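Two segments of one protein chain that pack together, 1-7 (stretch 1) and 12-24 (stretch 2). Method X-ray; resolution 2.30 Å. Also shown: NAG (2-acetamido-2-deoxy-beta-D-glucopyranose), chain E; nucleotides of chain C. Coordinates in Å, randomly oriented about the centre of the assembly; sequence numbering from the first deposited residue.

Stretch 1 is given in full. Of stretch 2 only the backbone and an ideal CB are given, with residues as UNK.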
# COMPACT_ATOMS: atom_id res chain seq x y z
N TYR A 1 41.03 9.87 2.99
CA TYR A 1 40.49 8.61 3.46
C TYR A 1 39.08 8.43 2.91
O TYR A 1 38.06 8.62 3.59
CB TYR A 1 40.53 8.53 4.97
CG TYR A 1 40.14 7.21 5.59
CD1 TYR A 1 40.03 6.04 4.83
CD2 TYR A 1 39.82 7.16 6.94
CE1 TYR A 1 39.64 4.85 5.43
CE2 TYR A 1 39.42 6.01 7.53
CZ TYR A 1 39.34 4.86 6.79
OH TYR A 1 38.94 3.75 7.46
N GLY A 2 39.08 8.05 1.64
CA GLY A 2 37.90 7.73 0.90
C GLY A 2 38.53 7.26 -0.39
O GLY A 2 39.59 7.77 -0.76
N PHE A 3 37.90 6.30 -1.04
CA PHE A 3 38.46 5.73 -2.26
C PHE A 3 37.64 6.22 -3.44
O PHE A 3 36.73 7.04 -3.28
CB PHE A 3 38.46 4.21 -2.18
CG PHE A 3 38.75 3.67 -0.80
CD1 PHE A 3 39.81 4.17 -0.04
CD2 PHE A 3 37.97 2.66 -0.26
CE1 PHE A 3 40.07 3.66 1.22
CE2 PHE A 3 38.23 2.15 1.01
CZ PHE A 3 39.27 2.65 1.75
N ASN A 4 37.93 5.69 -4.62
CA ASN A 4 37.25 6.12 -5.84
C ASN A 4 36.04 5.24 -6.17
O ASN A 4 34.91 5.72 -6.17
CB ASN A 4 38.22 6.16 -7.02
CG ASN A 4 37.53 6.43 -8.35
OD1 ASN A 4 36.44 6.98 -8.40
ND2 ASN A 4 38.19 6.05 -9.44
N LYS A 5 36.29 3.97 -6.47
CA LYS A 5 35.25 3.04 -6.91
C LYS A 5 34.64 2.21 -5.78
O LYS A 5 33.54 1.70 -5.92
CB LYS A 5 35.80 2.11 -7.98
CG LYS A 5 35.12 2.25 -9.33
CD LYS A 5 35.66 3.41 -10.12
CE LYS A 5 35.12 3.37 -11.54
NZ LYS A 5 35.49 4.59 -12.31
N CYS A 6 35.35 2.11 -4.66
CA CYS A 6 35.00 1.20 -3.57
C CYS A 6 34.71 1.95 -2.29
O CYS A 6 35.17 3.08 -2.11
CB CYS A 6 36.20 0.26 -3.28
SG CYS A 6 36.75 -0.82 -4.62
N THR A 7 34.01 1.31 -1.36
CA THR A 7 33.84 1.92 -0.04
C THR A 7 34.08 0.91 1.05
O THR A 7 33.94 -0.29 0.84
CB THR A 7 32.41 2.55 0.16
OG1 THR A 7 32.31 3.08 1.49
CG2 THR A 7 31.30 1.51 -0.04
N UNK A 12 32.73 -2.31 9.84
CA UNK A 12 34.04 -2.99 9.86
C UNK A 12 34.95 -2.48 8.72
O UNK A 12 34.75 -2.86 7.56
CB UNK A 12 33.85 -4.50 9.74
N UNK A 13 35.94 -1.64 9.07
CA UNK A 13 36.89 -1.06 8.09
C UNK A 13 37.61 -2.11 7.20
O UNK A 13 38.10 -1.79 6.11
CB UNK A 13 37.94 -0.24 8.84
N UNK A 14 37.68 -3.36 7.66
CA UNK A 14 38.36 -4.42 6.89
C UNK A 14 37.50 -4.98 5.73
O UNK A 14 37.97 -5.80 4.94
CB UNK A 14 38.75 -5.56 7.83
N UNK A 15 36.24 -4.55 5.64
CA UNK A 15 35.37 -5.01 4.56
C UNK A 15 35.23 -3.93 3.50
O UNK A 15 34.88 -2.79 3.82
CB UNK A 15 33.99 -5.40 5.10
N UNK A 16 35.48 -4.28 2.24
CA UNK A 16 35.41 -3.28 1.17
C UNK A 16 34.41 -3.69 0.09
O UNK A 16 34.44 -4.82 -0.38
CB UNK A 16 36.79 -3.07 0.55
N UNK A 17 33.56 -2.75 -0.32
CA UNK A 17 32.50 -3.01 -1.29
C UNK A 17 32.70 -2.18 -2.55
O UNK A 17 32.88 -0.99 -2.47
CB UNK A 17 31.13 -2.72 -0.68
N UNK A 18 32.63 -2.81 -3.71
CA UNK A 18 32.75 -2.11 -4.99
C UNK A 18 31.69 -2.71 -5.90
O UNK A 18 32.00 -3.30 -6.94
CB UNK A 18 34.15 -2.24 -5.59
N UNK A 19 30.44 -2.55 -5.50
CA UNK A 19 29.32 -3.25 -6.13
C UNK A 19 28.56 -2.36 -7.12
O UNK A 19 28.16 -1.25 -6.80
CB UNK A 19 28.36 -3.76 -5.06
N UNK A 20 28.38 -2.88 -8.34
CA UNK A 20 27.59 -2.19 -9.37
C UNK A 20 28.21 -0.84 -9.70
O UNK A 20 27.54 0.20 -9.68
CB UNK A 20 26.14 -2.01 -8.91
N UNK A 21 29.51 -0.85 -9.99
CA UNK A 21 30.20 0.39 -10.31
C UNK A 21 30.71 0.39 -11.75
O UNK A 21 31.55 1.21 -12.10
CB UNK A 21 31.36 0.61 -9.34
N UNK A 22 30.20 -0.52 -12.57
CA UNK A 22 30.62 -0.61 -13.98
C UNK A 22 32.14 -0.75 -14.12
O UNK A 22 32.73 -0.30 -15.11
CB UNK A 22 30.15 0.63 -14.75
N UNK A 23 32.76 -1.36 -13.12
CA UNK A 23 34.20 -1.53 -13.10
C UNK A 23 34.64 -2.45 -14.23
O UNK A 23 34.09 -3.53 -14.43
CB UNK A 23 34.66 -2.08 -11.75
N UNK A 24 35.66 -2.01 -14.95
CA UNK A 24 36.13 -2.78 -16.08
C UNK A 24 37.61 -3.12 -15.93
O UNK A 24 38.07 -4.14 -16.44
CB UNK A 24 35.89 -2.01 -17.38
C1 NAG E . 29.79 -8.47 -0.51
C2 NAG E . 28.30 -8.78 -0.21
C3 NAG E . 28.02 -8.72 1.28
C4 NAG E . 28.97 -9.66 2.01
C5 NAG E . 30.36 -9.13 1.70
C6 NAG E . 31.44 -9.86 2.50
C7 NAG E . 26.83 -8.02 -2.01
C8 NAG E . 25.81 -7.00 -2.45
N2 NAG E . 27.36 -7.85 -0.80
O3 NAG E . 26.68 -9.03 1.55
O4 NAG E . 28.73 -9.67 3.39
O5 NAG E . 30.59 -9.29 0.31
O6 NAG E . 32.70 -9.63 1.90
O7 NAG E . 27.18 -8.94 -2.74
P A C 6 23.39 -1.89 6.78
OP1 A C 6 22.95 -3.24 7.23
OP2 A C 6 23.57 -0.88 7.84
O5' A C 6 24.70 -2.07 5.91
C5' A C 6 25.32 -0.96 5.25
C4' A C 6 25.95 -1.38 3.94
O4' A C 6 26.95 -2.42 4.18
C3' A C 6 24.99 -1.98 2.92
O3' A C 6 25.50 -1.71 1.62
C2' A C 6 25.09 -3.48 3.21
O2' A C 6 24.71 -4.31 2.14
C1' A C 6 26.58 -3.63 3.53
N9 A C 6 26.90 -4.71 4.47
C8 A C 6 26.15 -5.19 5.52
N7 A C 6 26.77 -6.13 6.22
C5 A C 6 28.01 -6.26 5.61
C6 A C 6 29.13 -7.07 5.88
N6 A C 6 29.18 -7.95 6.88
N1 A C 6 30.21 -6.95 5.08
C2 A C 6 30.17 -6.06 4.08
N3 A C 6 29.18 -5.24 3.72
C4 A C 6 28.11 -5.39 4.53
P A C 9 20.28 5.05 -7.93
OP1 A C 9 21.54 5.63 -7.41
OP2 A C 9 19.57 5.70 -9.07
O5' A C 9 20.63 3.55 -8.33
C5' A C 9 19.64 2.68 -8.86
C4' A C 9 20.14 1.27 -8.89
O4' A C 9 20.09 0.71 -7.55
C3' A C 9 19.37 0.31 -9.79
O3' A C 9 20.30 -0.51 -10.51
C2' A C 9 18.54 -0.53 -8.80
O2' A C 9 18.30 -1.85 -9.25
C1' A C 9 19.42 -0.54 -7.56
N9 A C 9 18.71 -0.63 -6.28
C8 A C 9 17.65 0.14 -5.86
N7 A C 9 17.26 -0.11 -4.63
C5 A C 9 18.14 -1.09 -4.20
C6 A C 9 18.25 -1.78 -2.97
N6 A C 9 17.41 -1.53 -1.95
N1 A C 9 19.24 -2.73 -2.83
C2 A C 9 20.05 -2.93 -3.88
N3 A C 9 20.03 -2.35 -5.09
C4 A C 9 19.05 -1.42 -5.19

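Position 12 opens a type I turn, and its CB has nothing of stretch 1 nearby. A side chain that accepts hydrogen bonds, such as Asp, Asn or Ser, suits a turn's first residue. It is Asp 12, whose OD1 accepts from the backbone N of position 14 at 2.9 Å.

Position 13 has its CB sideways, 4.3 Å from Tyr 1 OH, so an aliphatic or a polar group could serve. The residue is Ile 13, and its CG2 rests 3.7 Å from Tyr 1 OH.

Position 14 is out of reach of stretch 1 and open to many residues. His 14 reinforces the turn, its ND1 donating to Asp 12 OD1 at 2.8 Å.

Position 15 closes the turn, and its CB meets nothing of stretch 1; the adenine of A6 offers N1 as an acceptor to a side chain that can donate, such as His, Asn, Gln or Lys. His 15 fits: its ND1 donates to A6 N1 at 3.0 Å, near the plane of the ring.

Position 16 has its CB 5.1 Å from Cys 6 CB and 5.4 Å from Phe 3 CE2, neighbours that favour an apolar residue. The extended backbone (-123/133) favours Val or Ile, with Leu also possible. Val 16 places CG1 3.6 Å from Cys 6 CB.

Position 17 pairs with Thr 7 in antiparallel register. The backbone bonds, Thr 7 N to O of 17 at 2.8 Å and N of 17 to Thr 7 O at 2.7 Å, demand no particular side chain, but proline would lack the second donor. The CB shares a face with Thr 7, and Val, Ile or Leu would suit. Leu 17 has its CB 4.2 Å from Thr 7 CG2, while its CD2 reaches to 3.4 Å from A6 N3.

Position 18 is the most telling: its ideal CB lies 3.1 Å from Cys 6 SG, too tight for ordinary packing but right for a disulfide. Cys 18 supplies it, SG to Cys 6 SG at 2.1 Å with chi3 of 98°, close to the relaxed value.

Position 19 points away from stretch 1, which sets no demand; an apolar chain could lie against the sugar's acetyl methyl. Ile 19 brings CD1 3.7 Å from NAG C8. Position 20, with positive phi, would suit Gly or Asn, yet holds Arg 20, whose guanidinium has A9 O4' over one face.

Position 21 points toward stretch 1, its CB 4.1 Å from Lys 5 CG, where a long, flexible chain could pack. Lys 21 lays CG 3.3 Å from Lys 5 O before its end leads away.

Position 22, again with positive phi and no stretch 1 atom near its CB, would take Gly, Asn or a solvent-loving residue; it is Lys 22. Position 23 points toward the aliphatic part of Lys 5, inviting an apolar residue; Ile 23 CG1 meets Lys 5 CG at 3.6 Å. Position 24 is out of reach, and Thr 24 is one of many possibilities.

Stretch 2, residues 12-24: DIHHVLCIRKKIT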
# COMPACT_ATOMS: atom_id res chain seq x y z
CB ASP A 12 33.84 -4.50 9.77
CG ASP A 12 35.16 -5.31 10.03
OD1 ASP A 12 36.30 -4.81 9.82
OD2 ASP A 12 35.05 -6.46 10.48
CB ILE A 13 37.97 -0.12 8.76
CG1 ILE A 13 38.83 -0.88 9.78
CG2 ILE A 13 37.34 1.10 9.42
CD1 ILE A 13 40.03 -0.05 10.31
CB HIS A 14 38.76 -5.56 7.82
CG HIS A 14 39.62 -5.12 8.96
ND1 HIS A 14 39.12 -4.89 10.22
CD2 HIS A 14 40.94 -4.84 9.02
CE1 HIS A 14 40.09 -4.49 11.02
NE2 HIS A 14 41.21 -4.45 10.31
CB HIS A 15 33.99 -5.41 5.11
CG HIS A 15 34.03 -6.63 5.99
ND1 HIS A 15 33.00 -7.55 6.02
CD2 HIS A 15 34.97 -7.08 6.85
CE1 HIS A 15 33.31 -8.51 6.88
NE2 HIS A 15 34.50 -8.26 7.38
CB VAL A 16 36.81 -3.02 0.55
CG1 VAL A 16 36.72 -2.08 -0.64
CG2 VAL A 16 37.74 -2.45 1.59
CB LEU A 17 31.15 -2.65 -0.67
CG LEU A 17 30.84 -3.21 0.71
CD1 LEU A 17 29.84 -2.29 1.42
CD2 LEU A 17 30.28 -4.62 0.61
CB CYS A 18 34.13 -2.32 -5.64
SG CYS A 18 35.48 -2.43 -4.50
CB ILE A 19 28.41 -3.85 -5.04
CG1 ILE A 19 29.17 -4.99 -4.34
CG2 ILE A 19 27.11 -4.39 -5.62
CD1 ILE A 19 28.96 -5.05 -2.87
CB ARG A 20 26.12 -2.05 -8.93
CG ARG A 20 25.11 -2.00 -10.06
CD ARG A 20 23.72 -1.59 -9.55
NE ARG A 20 23.80 -0.35 -8.77
CZ ARG A 20 23.63 -0.28 -7.45
NH1 ARG A 20 23.34 -1.37 -6.73
NH2 ARG A 20 23.75 0.89 -6.84
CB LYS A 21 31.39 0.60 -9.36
CG LYS A 21 31.05 0.64 -7.87
CD LYS A 21 30.03 1.71 -7.51
CE LYS A 21 29.77 1.70 -6.01
NZ LYS A 21 28.34 1.97 -5.67
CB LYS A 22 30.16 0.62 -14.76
CG LYS A 22 28.74 0.54 -15.31
CD LYS A 22 28.14 1.92 -15.42
CE LYS A 22 26.87 1.91 -16.25
NZ LYS A 22 27.24 1.73 -17.68
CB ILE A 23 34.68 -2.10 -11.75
CG1 ILE A 23 34.50 -1.05 -10.65
CG2 ILE A 23 36.14 -2.55 -11.83
CD1 ILE A 23 34.68 -1.61 -9.24
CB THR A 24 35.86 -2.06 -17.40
OG1 THR A 24 36.20 -2.92 -18.48
CG2 THR A 24 36.69 -0.79 -17.49
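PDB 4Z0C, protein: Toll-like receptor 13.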